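Local atomic coordinates of transcriptional regulator, LysR family (Vibrio cholerae, PDB entry 3SZP), a protein that activates virulence genes of Vibrio cholerae in a manner influenced by oxygen and pH, probably by binding promoter DNA as a LysR-type transcription factor. Residues D5-L8 and F9-V13; M26-V29 and A30-T33; E62-Y65 and K66-P70; E115-P118 and D119-I122; Q274-K277 and V278-F281. All blocks are in the same frame, centred on the assembly; numbering follows the deposited sequence.

Interaction 1 (D5-L8 and F9-V13)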
loop_
_atom_site.group_PDB
_atom_site.type_symbol
_atom_site.label_atom_id
_atom_site.label_comp_id
_atom_site.label_asym_id
_atom_site.label_seq_id
_atom_site.Cartn_x
_atom_site.Cartn_y
_atom_site.Cartn_z
ATOM N N ASP A 5 3.853 -24.019 -10.973
ATOM C CA ASP A 5 3.289 -22.701 -10.657
ATOM C C ASP A 5 2.469 -22.773 -9.368
ATOM O O ASP A 5 2.548 -21.882 -8.514
ATOM C CB ASP A 5 2.454 -22.163 -11.815
ATOM C CG ASP A 5 3.292 -21.869 -13.061
ATOM O OD1 ASP A 5 4.532 -21.780 -12.978
ATOM O OD2 ASP A 5 2.707 -21.702 -14.141
ATOM N N LEU A 6 1.707 -23.860 -9.232
ATOM C CA LEU A 6 0.955 -24.147 -8.011
ATOM C C LEU A 6 1.925 -24.251 -6.840
ATOM O O LEU A 6 1.688 -23.694 -5.770
ATOM C CB LEU A 6 0.174 -25.458 -8.163
ATOM C CG LEU A 6 -0.668 -25.871 -6.959
ATOM C CD1 LEU A 6 -1.724 -24.800 -6.639
ATOM C CD2 LEU A 6 -1.342 -27.215 -7.203
ATOM N N ASN A 7 3.027 -24.962 -7.054
ATOM C CA ASN A 7 4.064 -25.066 -6.035
ATOM C C ASN A 7 4.676 -23.727 -5.717
ATOM O O ASN A 7 4.997 -23.451 -4.562
ATOM C CB ASN A 7 5.195 -25.996 -6.471
ATOM C CG ASN A 7 6.119 -26.345 -5.322
ATOM O OD1 ASN A 7 5.658 -26.665 -4.225
ATOM N ND2 ASN A 7 7.424 -26.279 -5.560
ATOM N N LEU A 8 4.860 -22.911 -6.752
ATOM C CA LEU A 8 5.449 -21.585 -6.582
ATOM C C LEU A 8 4.496 -20.724 -5.761
ATOM O O LEU A 8 4.920 -19.947 -4.912
ATOM C CB LEU A 8 5.720 -20.904 -7.928
ATOM C CG LEU A 8 6.198 -19.443 -7.752
ATOM C CD1 LEU A 8 7.524 -19.425 -6.984
ATOM C CD2 LEU A 8 6.350 -18.702 -9.084
ATOM N N PHE A 9 3.203 -20.880 -6.026
ATOM C CA PHE A 9 2.167 -20.184 -5.268
ATOM C C PHE A 9 2.273 -20.558 -3.798
ATOM O O PHE A 9 2.285 -19.690 -2.932
ATOM C CB PHE A 9 0.787 -20.540 -5.824
ATOM C CG PHE A 9 -0.342 -20.350 -4.843
ATOM C CD1 PHE A 9 -0.787 -19.071 -4.500
ATOM C CD2 PHE A 9 -0.979 -21.449 -4.283
ATOM C CE1 PHE A 9 -1.847 -18.901 -3.612
ATOM C CE2 PHE A 9 -2.057 -21.280 -3.403
ATOM C CZ PHE A 9 -2.480 -20.004 -3.058
ATOM N N ARG A 10 2.377 -21.851 -3.519
ATOM C CA ARG A 10 2.592 -22.299 -2.151
ATOM C C ARG A 10 3.797 -21.612 -1.493
ATOM O O ARG A 10 3.713 -21.186 -0.339
ATOM C CB ARG A 10 2.772 -23.815 -2.105
ATOM C CG ARG A 10 3.162 -24.344 -0.725
ATOM C CD ARG A 10 3.428 -25.846 -0.745
ATOM N NE ARG A 10 4.642 -26.203 -1.482
ATOM C CZ ARG A 10 5.824 -26.456 -0.914
ATOM N NH1 ARG A 10 5.973 -26.369 0.403
ATOM N NH2 ARG A 10 6.869 -26.786 -1.667
ATOM N N LEU A 11 4.912 -21.504 -2.220
ATOM C CA LEU A 11 6.138 -20.937 -1.658
ATOM C C LEU A 11 5.973 -19.448 -1.390
ATOM O O LEU A 11 6.516 -18.909 -0.420
ATOM C CB LEU A 11 7.336 -21.152 -2.594
ATOM C CG LEU A 11 7.836 -22.565 -2.891
ATOM C CD1 LEU A 11 9.085 -22.506 -3.779
ATOM C CD2 LEU A 11 8.128 -23.334 -1.614
ATOM N N VAL A 12 5.243 -18.781 -2.278
ATOM C CA VAL A 12 4.968 -17.363 -2.103
ATOM C C VAL A 12 4.201 -17.135 -0.800
ATOM O O VAL A 12 4.509 -16.221 -0.048
ATOM C CB VAL A 12 4.186 -16.800 -3.297
ATOM C CG1 VAL A 12 3.522 -15.480 -2.931
ATOM C CG2 VAL A 12 5.117 -16.647 -4.530
ATOM N N VAL A 13 3.215 -17.984 -0.535
ATOM C CA VAL A 13 2.423 -17.864 0.683
ATOM C C VAL A 13 3.293 -18.091 1.912
ATOM O O VAL A 13 3.199 -17.359 2.887
ATOM C CB VAL A 13 1.238 -18.869 0.702
ATOM C CG1 VAL A 13 0.485 -18.786 2.020
ATOM C CG2 VAL A 13 0.304 -18.607 -0.457
#
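Helix 3-15 opens the winged helix-turn-helix domain, and on one of its flanks N7 and R10 lie side by side, one turn apart and pointing the same way. R10 grips N7 side-on with two nitrogens that share one acceptor: NE lies 3.0 Å from OD1 of N7, while NH2 of R10 is 2.8 Å from that same OD1. The NH2 bond lies in the amide carbonyl plane, on a lone pair; the NE bond is tilted from it by 24°. Both keep OD1 in the plane of the guanidinium, which a bend at chi3 (69°) folds back along the helix. L11 CD2 sits over one face of this guanidinium, offset toward the rim. NH1 forms a salt bridge with E14, so all three guanidinium nitrogens have a partner.

Around the helix lies the apolar flank that faces the interior of the DNA-binding domain. L8 CG stands 4.4 Å from V12 CG2, and these two side chains look toward helices 18-25 and 29-43, the helix-turn-helix pair. F9 meets the L6 side chain, CD2 of F9 lying 4.2 Å from CD1 of L6, and the L6 carbonyl oxygen comes to the edge of the phenyl ring. V13 CG2 covers one face of that ring, offset toward its rim. L6 and N7 also pack on T79 and L3 of the second subunit.

Interaction 2 (M26-V29 and A30-T33)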
loop_
_atom_site.group_PDB
_atom_site.type_symbol
_atom_site.label_atom_id
_atom_site.label_comp_id
_atom_site.label_asym_id
_atom_site.label_seq_id
_atom_site.Cartn_x
_atom_site.Cartn_y
_atom_site.Cartn_z
ATOM N N MET A 26 15.853 -17.653 -6.368
ATOM C CA MET A 26 16.542 -17.008 -7.488
ATOM C C MET A 26 15.653 -16.872 -8.733
ATOM O O MET A 26 16.145 -16.844 -9.869
ATOM C CB MET A 26 17.863 -17.713 -7.832
ATOM C CG MET A 26 18.867 -17.810 -6.684
ATOM S SD MET A 26 20.568 -18.177 -7.257
ATOM C CE MET A 26 21.293 -18.825 -5.728
ATOM N N ILE A 27 14.338 -16.792 -8.519
ATOM C CA ILE A 27 13.419 -16.450 -9.604
ATOM C C ILE A 27 13.119 -14.962 -9.520
ATOM O O ILE A 27 12.643 -14.503 -8.489
ATOM C CB ILE A 27 12.073 -17.213 -9.504
ATOM C CG1 ILE A 27 12.313 -18.728 -9.385
ATOM C CG2 ILE A 27 11.234 -16.900 -10.719
ATOM C CD1 ILE A 27 11.027 -19.594 -9.276
ATOM N N PRO A 28 13.397 -14.199 -10.596
ATOM C CA PRO A 28 13.083 -12.761 -10.539
ATOM C C PRO A 28 11.618 -12.537 -10.204
ATOM O O PRO A 28 10.753 -13.340 -10.591
ATOM C CB PRO A 28 13.374 -12.269 -11.965
ATOM C CG PRO A 28 14.391 -13.260 -12.486
ATOM C CD PRO A 28 13.994 -14.584 -11.884
ATOM N N VAL A 29 11.353 -11.446 -9.495
ATOM C CA VAL A 29 9.989 -11.064 -9.160
ATOM C C VAL A 29 9.103 -11.030 -10.403
ATOM O O VAL A 29 8.012 -11.576 -10.391
ATOM C CB VAL A 29 9.950 -9.715 -8.416
ATOM C CG1 VAL A 29 8.522 -9.179 -8.336
ATOM C CG2 VAL A 29 10.565 -9.880 -7.022
ATOM N N ALA A 30 9.578 -10.410 -11.477
ATOM C CA ALA A 30 8.754 -10.285 -12.684
ATOM C C ALA A 30 8.313 -11.654 -13.195
ATOM O O ALA A 30 7.180 -11.831 -13.642
ATOM C CB ALA A 30 9.497 -9.505 -13.778
ATOM N N THR A 31 9.217 -12.628 -13.129
ATOM C CA THR A 31 8.888 -13.982 -13.563
ATOM C C THR A 31 7.918 -14.681 -12.588
ATOM O O THR A 31 7.017 -15.407 -13.008
ATOM C CB THR A 31 10.174 -14.823 -13.791
ATOM O OG1 THR A 31 10.928 -14.240 -14.867
ATOM C CG2 THR A 31 9.837 -16.274 -14.124
ATOM N N ILE A 32 8.105 -14.449 -11.289
ATOM C CA ILE A 32 7.162 -14.930 -10.285
ATOM C C ILE A 32 5.764 -14.368 -10.537
ATOM O O ILE A 32 4.771 -15.095 -10.468
ATOM C CB ILE A 32 7.569 -14.551 -8.842
ATOM C CG1 ILE A 32 8.863 -15.254 -8.437
ATOM C CG2 ILE A 32 6.416 -14.886 -7.852
ATOM C CD1 ILE A 32 9.302 -14.949 -6.987
ATOM N N THR A 33 5.692 -13.072 -10.815
ATOM C CA THR A 33 4.425 -12.426 -11.082
ATOM C C THR A 33 3.754 -13.037 -12.296
ATOM O O THR A 33 2.544 -13.264 -12.309
ATOM C CB THR A 33 4.625 -10.937 -11.359
ATOM O OG1 THR A 33 5.087 -10.296 -10.167
ATOM C CG2 THR A 33 3.300 -10.296 -11.781
#
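From P28 at the N-cap the backbone enters helix 29-43, P28 O receiving I32 N at 3.0 Å and V29 O receiving T33 N at 2.8 Å, both donors lying close to the line of the carbonyl bond. V29 O has a second donor, the hydroxyl of T33: OG1 lies 3.2 Å from V29 O and 48° above the carbonyl plane. With chi1 at -66° this hydroxyl stands beside the T33 backbone N, where it can bend back to the preceding turn. Two bonds from T33 thus grip the carbonyl oxygen of V29, the first residue of the helix, and V29 CG1 packs against the same hydroxyl, 4.0 Å from T33 OG1.

The segment M26-P28 is the turn of the helix-turn-helix. It leaves helix 18-25 through the positive phi of M26, is tied back to that helix where I27 N bonds to T25 OG1 and I27 O accepts from S22 OG, and leads into helix 29-43, which in this family is the probable DNA-recognition helix. I27 supplies the apolar contact of the turn. Its CG2 branch lies 3.7 Å from I32 CG1 and also 3.7 Å from T31 CG2, crossing each of these side chains at about a right angle. I32 CG1 also comes close to the P28 carbonyl oxygen, and the far end of its chain, CD1, comes within 3.7 Å of I27 O. Beyond the turn, I32 continues onto L8 and V12 of helix 3-15, while P28 and V29 pack on P193 and D131 of the third subunit.

Interaction 3 (E62-Y65 and K66-P70)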
loop_
_atom_site.group_PDB
_atom_site.type_symbol
_atom_site.label_atom_id
_atom_site.label_comp_id
_atom_site.label_asym_id
_atom_site.label_seq_id
_atom_site.Cartn_x
_atom_site.Cartn_y
_atom_site.Cartn_z
ATOM N N GLU A 62 -6.990 -19.429 -0.426
ATOM C CA GLU A 62 -6.974 -20.023 0.897
ATOM C C GLU A 62 -7.250 -21.527 0.825
ATOM O O GLU A 62 -6.588 -22.324 1.475
ATOM C CB GLU A 62 -8.016 -19.327 1.773
ATOM C CG GLU A 62 -7.712 -19.328 3.253
ATOM C CD GLU A 62 -6.488 -18.485 3.614
ATOM O OE1 GLU A 62 -6.654 -17.306 4.024
ATOM O OE2 GLU A 62 -5.358 -19.009 3.508
ATOM N N ARG A 63 -8.228 -21.898 0.013
ATOM C CA ARG A 63 -8.581 -23.293 -0.200
ATOM C C ARG A 63 -7.440 -24.069 -0.894
ATOM O O ARG A 63 -7.123 -25.196 -0.509
ATOM C CB ARG A 63 -9.871 -23.361 -1.027
ATOM C CG ARG A 63 -10.386 -24.749 -1.307
ATOM C CD ARG A 63 -11.125 -25.326 -0.109
ATOM N NE ARG A 63 -11.479 -26.714 -0.367
ATOM C CZ ARG A 63 -12.593 -27.102 -0.984
ATOM N NH1 ARG A 63 -13.495 -26.204 -1.397
ATOM N NH2 ARG A 63 -12.813 -28.403 -1.177
ATOM N N PHE A 64 -6.825 -23.465 -1.906
ATOM C CA PHE A 64 -5.715 -24.120 -2.604
ATOM C C PHE A 64 -4.504 -24.339 -1.692
ATOM O O PHE A 64 -3.917 -25.426 -1.678
ATOM C CB PHE A 64 -5.314 -23.360 -3.874
ATOM C CG PHE A 64 -6.154 -23.708 -5.079
ATOM C CD1 PHE A 64 -5.829 -24.810 -5.869
ATOM C CD2 PHE A 64 -7.267 -22.947 -5.412
ATOM C CE1 PHE A 64 -6.580 -25.143 -6.981
ATOM C CE2 PHE A 64 -8.034 -23.263 -6.518
ATOM C CZ PHE A 64 -7.688 -24.382 -7.310
ATOM N N TYR A 65 -4.149 -23.327 -0.917
ATOM C CA TYR A 65 -3.006 -23.431 -0.020
ATOM C C TYR A 65 -3.212 -24.525 1.019
ATOM O O TYR A 65 -2.389 -25.427 1.146
ATOM C CB TYR A 65 -2.739 -22.096 0.677
ATOM C CG TYR A 65 -1.614 -22.158 1.687
ATOM C CD1 TYR A 65 -0.296 -22.363 1.284
ATOM C CD2 TYR A 65 -1.870 -22.014 3.045
ATOM C CE1 TYR A 65 0.738 -22.419 2.209
ATOM C CE2 TYR A 65 -0.838 -22.065 3.984
ATOM C CZ TYR A 65 0.464 -22.272 3.559
ATOM O OH TYR A 65 1.487 -22.321 4.490
ATOM N N LYS A 66 -4.310 -24.441 1.763
ATOM C CA LYS A 66 -4.588 -25.395 2.829
ATOM C C LYS A 66 -4.640 -26.831 2.303
ATOM O O LYS A 66 -3.998 -27.709 2.854
ATOM C CB LYS A 66 -5.893 -25.027 3.553
ATOM C CG LYS A 66 -6.145 -25.791 4.858
ATOM C CD LYS A 66 -4.919 -25.714 5.791
ATOM C CE LYS A 66 -5.264 -26.033 7.264
ATOM N NZ LYS A 66 -5.888 -27.383 7.474
ATOM N N ASP A 67 -5.386 -27.052 1.226
ATOM C CA ASP A 67 -5.658 -28.396 0.713
ATOM C C ASP A 67 -4.494 -29.041 -0.033
ATOM O O ASP A 67 -4.172 -30.200 0.209
ATOM C CB ASP A 67 -6.895 -28.392 -0.191
ATOM C CG ASP A 67 -8.187 -28.321 0.598
ATOM O OD1 ASP A 67 -8.112 -27.925 1.776
ATOM O OD2 ASP A 67 -9.268 -28.660 0.053
ATOM N N CYS A 68 -3.886 -28.297 -0.952
ATOM C CA CYS A 68 -2.830 -28.833 -1.799
ATOM C C CYS A 68 -1.455 -28.880 -1.145
ATOM O O CYS A 68 -0.624 -29.706 -1.524
ATOM C CB CYS A 68 -2.717 -28.025 -3.087
ATOM S SG CYS A 68 -4.172 -28.099 -4.105
ATOM N N SER A 69 -1.205 -27.986 -0.196
ATOM C CA SER A 69 0.113 -27.897 0.430
ATOM C C SER A 69 0.694 -29.232 0.890
ATOM O O SER A 69 1.819 -29.565 0.535
ATOM C CB SER A 69 0.090 -26.922 1.600
ATOM O OG SER A 69 0.196 -25.605 1.126
ATOM N N PRO A 70 -0.068 -29.991 1.696
ATOM C CA PRO A 70 0.445 -31.247 2.254
ATOM C C PRO A 70 1.029 -32.167 1.185
ATOM O O PRO A 70 2.135 -32.678 1.366
ATOM C CB PRO A 70 -0.796 -31.880 2.888
ATOM C CG PRO A 70 -1.664 -30.716 3.235
ATOM C CD PRO A 70 -1.429 -29.686 2.174
#
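Y65, K66 and R63 carry much of the contact within helix 59-83, the long linker helix that follows the DNA-binding wing. The carbonyl oxygen of Y65 takes two bonds from S69, one from OG at 2.6 Å and one from the backbone N at 3.1 Å, which reach it from opposite faces of its plane. With CG anti to the backbone N (chi1 177°), the phenol ring of Y65 lies near the hydroxyl, its CD1 3.3 Å from S69 OG in an oblique approach, and packs on V13 and E14 of helix 3-15. The CB of K66 rests 3.5 Å from E62 O, the acceptor of its own backbone N-H.

On another flank R63 bends at chi2 to bring NE to D67, 3.0 Å from OD2 with an N-H...O angle of 162°, a salt bridge. The carboxylate is met from above its plane, with the two flat groups 75° apart, while OD2 stays near the guanidinium plane. NH1 is then left to bridge E85 of the second subunit. C68 SG approaches the F64 ring obliquely, a sulfur-aromatic contact, 4.1 Å from CD1 of F64.

P70 offers no N-H to the turn before it, and the helix kinks there. The extra hydroxyl bond of S69 adds a tie just ahead of the break, and D67 probably steadies the arginine that pairs across the subunit interface.

Interaction 4 (E115-P118 and D119-I122)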
loop_
_atom_site.group_PDB
_atom_site.type_symbol
_atom_site.label_atom_id
_atom_site.label_comp_id
_atom_site.label_asym_id
_atom_site.label_seq_id
_atom_site.Cartn_x
_atom_site.Cartn_y
_atom_site.Cartn_z
ATOM N N GLU A 115 36.685 -27.136 -11.488
ATOM C CA GLU A 115 37.593 -27.637 -12.512
ATOM C C GLU A 115 37.959 -29.102 -12.263
ATOM O O GLU A 115 37.909 -29.920 -13.174
ATOM C CB GLU A 115 38.855 -26.775 -12.658
ATOM C CG GLU A 115 39.886 -27.415 -13.602
ATOM C CD GLU A 115 40.846 -26.414 -14.222
ATOM O OE1 GLU A 115 40.817 -25.222 -13.832
ATOM O OE2 GLU A 115 41.634 -26.817 -15.111
ATOM N N LYS A 116 38.291 -29.420 -11.019
ATOM C CA LYS A 116 38.628 -30.780 -10.630
ATOM C C LYS A 116 37.432 -31.727 -10.684
ATOM O O LYS A 116 37.578 -32.893 -11.024
ATOM C CB LYS A 116 39.217 -30.791 -9.221
ATOM C CG LYS A 116 39.763 -32.143 -8.793
ATOM C CD LYS A 116 40.403 -32.053 -7.421
ATOM C CE LYS A 116 41.330 -33.232 -7.148
ATOM N NZ LYS A 116 42.124 -32.996 -5.893
ATOM N N TYR A 117 36.249 -31.235 -10.332
ATOM C CA TYR A 117 35.070 -32.095 -10.303
ATOM C C TYR A 117 33.972 -31.595 -11.224
ATOM O O TYR A 117 33.041 -30.939 -10.778
ATOM C CB TYR A 117 34.552 -32.229 -8.879
ATOM C CG TYR A 117 35.568 -32.825 -7.941
ATOM C CD1 TYR A 117 35.854 -34.190 -7.961
ATOM C CD2 TYR A 117 36.258 -32.026 -7.045
ATOM C CE1 TYR A 117 36.802 -34.734 -7.092
ATOM C CE2 TYR A 117 37.196 -32.559 -6.179
ATOM C CZ TYR A 117 37.459 -33.903 -6.201
ATOM O OH TYR A 117 38.396 -34.404 -5.330
ATOM N N PRO A 118 34.080 -31.920 -12.518
ATOM C CA PRO A 118 33.189 -31.397 -13.560
ATOM C C PRO A 118 31.736 -31.888 -13.460
ATOM O O PRO A 118 30.888 -31.277 -14.104
ATOM C CB PRO A 118 33.818 -31.908 -14.868
ATOM C CG PRO A 118 35.159 -32.513 -14.476
ATOM C CD PRO A 118 35.035 -32.911 -13.047
ATOM N N ASP A 119 31.454 -32.945 -12.698
ATOM C CA ASP A 119 30.081 -33.460 -12.570
ATOM C C ASP A 119 29.430 -33.010 -11.265
ATOM O O ASP A 119 28.293 -33.363 -10.974
ATOM C CB ASP A 119 30.046 -34.989 -12.609
ATOM C CG ASP A 119 30.607 -35.560 -13.883
ATOM O OD1 ASP A 119 30.441 -34.929 -14.947
ATOM O OD2 ASP A 119 31.201 -36.662 -13.821
ATOM N N ILE A 120 30.171 -32.270 -10.459
ATOM C CA ILE A 120 29.598 -31.663 -9.266
ATOM C C ILE A 120 29.217 -30.213 -9.561
ATOM O O ILE A 120 30.064 -29.415 -9.971
ATOM C CB ILE A 120 30.573 -31.704 -8.081
ATOM C CG1 ILE A 120 30.739 -33.140 -7.587
ATOM C CG2 ILE A 120 30.079 -30.789 -6.967
ATOM C CD1 ILE A 120 31.705 -33.272 -6.456
ATOM N N HIS A 121 27.949 -29.876 -9.368
ATOM C CA HIS A 121 27.485 -28.530 -9.684
ATOM C C HIS A 121 27.257 -27.667 -8.449
ATOM O O HIS A 121 26.747 -28.128 -7.427
ATOM C CB HIS A 121 26.247 -28.576 -10.568
ATOM C CG HIS A 121 26.473 -29.272 -11.876
ATOM N ND1 HIS A 121 27.731 -29.615 -12.330
ATOM C CD2 HIS A 121 25.600 -29.710 -12.818
ATOM C CE1 HIS A 121 27.628 -30.218 -13.501
ATOM N NE2 HIS A 121 26.345 -30.290 -13.817
ATOM N N ILE A 122 27.653 -26.407 -8.548
ATOM C CA ILE A 122 27.552 -25.506 -7.408
ATOM C C ILE A 122 26.447 -24.484 -7.577
ATOM O O ILE A 122 26.390 -23.770 -8.580
ATOM C CB ILE A 122 28.864 -24.763 -7.130
ATOM C CG1 ILE A 122 29.950 -25.751 -6.710
ATOM C CG2 ILE A 122 28.650 -23.708 -6.038
ATOM C CD1 ILE A 122 31.250 -25.075 -6.237
#
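Y117 and I120 bracket a type I beta turn that carries the chain from the end of helix 102-116 into strand 120-127, with P118 and D119 at its two corners. One hydrogen bond closes the turn: I120 N lies 3.2 Å from Y117 O, with an N-H...O angle of 155°. The donor stands 57° above the carbonyl plane rather than on a lone pair.

The apolar contact joins the same two residues. Y117 and I120 send their side chains side by side in the same direction, CG of Y117 (chi1 -60°) and CG1 of I120 each standing next to the backbone N of its own residue. The touch falls at the base of the tyrosine, I120 CD1 lying 3.9 Å from Y117 CB, while the phenol ring extends beyond it.

The remaining contacts involve polar groups. CE1 of the H121 ring comes 3.5 Å from P118 O, which lies at the ring edge, in its plane. D119 folds its carboxylate back over the preceding peptide, OD1 being 3.6 Å from P118 C.

The turn is the return step of a beta-alpha-beta unit made of strand 91-98, helix 102-116 and strand 120-127, whose two strands run parallel. D119 and H121 pair with G91, I120 packs on F113 and I93, and Y117 reaches helix 276-287 at L280. Past the turn, I122 continues the sheet into a parallel strand of the third subunit, whose R214 and G213 pack on P118 and H121.

Interaction 5 (Q274-K277 and V278-F281)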
loop_
_atom_site.group_PDB
_atom_site.type_symbol
_atom_site.label_atom_id
_atom_site.label_comp_id
_atom_site.label_asym_id
_atom_site.label_seq_id
_atom_site.Cartn_x
_atom_site.Cartn_y
_atom_site.Cartn_z
ATOM N N GLN A 274 27.138 -37.122 5.484
ATOM C CA GLN A 274 27.436 -36.276 4.344
ATOM C C GLN A 274 27.689 -37.140 3.112
ATOM O O GLN A 274 28.464 -38.103 3.165
ATOM C CB GLN A 274 28.656 -35.414 4.676
ATOM C CG GLN A 274 28.677 -34.044 4.036
ATOM C CD GLN A 274 27.536 -33.147 4.485
ATOM O OE1 GLN A 274 26.447 -33.182 3.917
ATOM N NE2 GLN A 274 27.795 -32.313 5.487
ATOM N N PRO A 275 27.013 -36.818 1.998
ATOM C CA PRO A 275 27.269 -37.569 0.766
ATOM C C PRO A 275 28.695 -37.325 0.284
ATOM O O PRO A 275 29.356 -36.418 0.793
ATOM C CB PRO A 275 26.259 -36.970 -0.222
ATOM C CG PRO A 275 25.952 -35.620 0.309
ATOM C CD PRO A 275 26.011 -35.754 1.803
ATOM N N GLU A 276 29.149 -38.110 -0.687
ATOM C CA GLU A 276 30.516 -38.000 -1.183
ATOM C C GLU A 276 30.803 -36.629 -1.799
ATOM O O GLU A 276 31.872 -36.056 -1.589
ATOM C CB GLU A 276 30.816 -39.121 -2.189
ATOM C CG GLU A 276 32.283 -39.230 -2.581
ATOM C CD GLU A 276 32.575 -40.418 -3.501
ATOM O OE1 GLU A 276 31.995 -41.516 -3.294
ATOM O OE2 GLU A 276 33.392 -40.252 -4.438
ATOM N N LYS A 277 29.842 -36.111 -2.556
ATOM C CA LYS A 277 30.009 -34.842 -3.259
ATOM C C LYS A 277 30.344 -33.718 -2.284
ATOM O O LYS A 277 31.182 -32.865 -2.576
ATOM C CB LYS A 277 28.760 -34.490 -4.075
ATOM C CG LYS A 277 27.526 -34.201 -3.236
ATOM C CD LYS A 277 26.273 -34.007 -4.089
ATOM C CE LYS A 277 25.067 -33.716 -3.207
ATOM N NZ LYS A 277 23.764 -33.871 -3.914
ATOM N N VAL A 278 29.703 -33.728 -1.117
ATOM C CA VAL A 278 29.966 -32.705 -0.107
ATOM C C VAL A 278 31.280 -32.984 0.635
ATOM O O VAL A 278 32.048 -32.060 0.913
ATOM C CB VAL A 278 28.788 -32.574 0.878
ATOM C CG1 VAL A 278 29.022 -31.432 1.842
ATOM C CG2 VAL A 278 27.467 -32.368 0.111
ATOM N N ARG A 279 31.543 -34.253 0.938
ATOM C CA ARG A 279 32.805 -34.642 1.572
ATOM C C ARG A 279 34.016 -34.210 0.746
ATOM O O ARG A 279 34.964 -33.659 1.279
ATOM C CB ARG A 279 32.867 -36.155 1.823
ATOM C CG ARG A 279 31.982 -36.647 2.961
ATOM C CD ARG A 279 32.370 -38.067 3.409
ATOM N NE ARG A 279 32.480 -38.994 2.281
ATOM C CZ ARG A 279 31.550 -39.883 1.947
ATOM N NH1 ARG A 279 30.436 -39.984 2.665
ATOM N NH2 ARG A 279 31.736 -40.684 0.905
ATOM N N LEU A 280 33.984 -34.485 -0.552
ATOM C CA LEU A 280 35.037 -34.049 -1.459
ATOM C C LEU A 280 35.233 -32.527 -1.396
ATOM O O LEU A 280 36.358 -32.021 -1.330
ATOM C CB LEU A 280 34.699 -34.473 -2.888
ATOM C CG LEU A 280 34.772 -35.972 -3.191
ATOM C CD1 LEU A 280 34.243 -36.298 -4.590
ATOM C CD2 LEU A 280 36.189 -36.485 -3.018
ATOM N N PHE A 281 34.130 -31.795 -1.418
ATOM C CA PHE A 281 34.211 -30.350 -1.328
ATOM C C PHE A 281 34.865 -29.923 -0.017
ATOM O O PHE A 281 35.834 -29.169 -0.001
ATOM C CB PHE A 281 32.826 -29.712 -1.467
ATOM C CG PHE A 281 32.853 -28.214 -1.410
ATOM C CD1 PHE A 281 33.244 -27.471 -2.518
ATOM C CD2 PHE A 281 32.510 -27.544 -0.241
ATOM C CE1 PHE A 281 33.280 -26.076 -2.461
ATOM C CE2 PHE A 281 32.537 -26.149 -0.181
ATOM C CZ PHE A 281 32.924 -25.423 -1.288
HETATM O O HOH W 1 30.764 -42.780 -0.907
#
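Q274, P275 and V278 form the packed side of the first turn of helix 276-287, the last helix of the LysR substrate-binding domain. V278 stands with CG1 anti to its backbone N (chi1 -175°), which spreads its two methyls over different partners. CG1 of V278 lies 3.4 Å from Q274 CG, where the glutamine chain bends at chi2, and CG2 of V278 presses on P275, 3.6 Å from its CG. V278 also packs on V140 and I93 of the sheet, while Q274 NE2 makes a weak bond to N269 O.

P275 is the N-cap, and its O accepts R279 N at 3.1 Å, in the carbonyl plane; V278 N adds a weak bond to the same oxygen. The next bond is straighter, L280 N to E276 O at 2.8 Å with an angle of 176°. The L280 side chain packs close to that oxygen, its CG 3.3 Å from E276 O, and goes on to A89 and Y117.

E276, R279 and a water make up the looser side. R279 bends at chi3 (-50°) and folds back over the start of the helix, one guanidinium face covering E276 CA and, farther off, P275 C. Its charge does not meet the glutamate directly, NH2 of R279 being 4.3 Å from E276 OE1. The water at the guanidinium edge spans that gap, donating to E276 OE1 and accepting from R279 NH2.

Interactions 1, 2 and 3 belong to the DNA-binding end, interactions 4 and 5 to the substrate-binding domain. Interaction 1 is the most buried: its L8 and V12 pack on I32 of interaction 2, and its F9, R10 and V13 meet F64, Y65 and S69 of interaction 3, the two centres about 10 Å apart. An arginine–amide grip (interaction 1) and an arginine–aspartate salt bridge (interaction 3) run along helix flanks near the second subunit, whereas interaction 2 relies on methyl packing and first-turn backbone bonds. Interaction 4 is a surface turn, yet Y117 and I120 rest on L280 and K277 of interaction 5, where a water carries the polar side. Interactions 2 and 4 both face the third subunit.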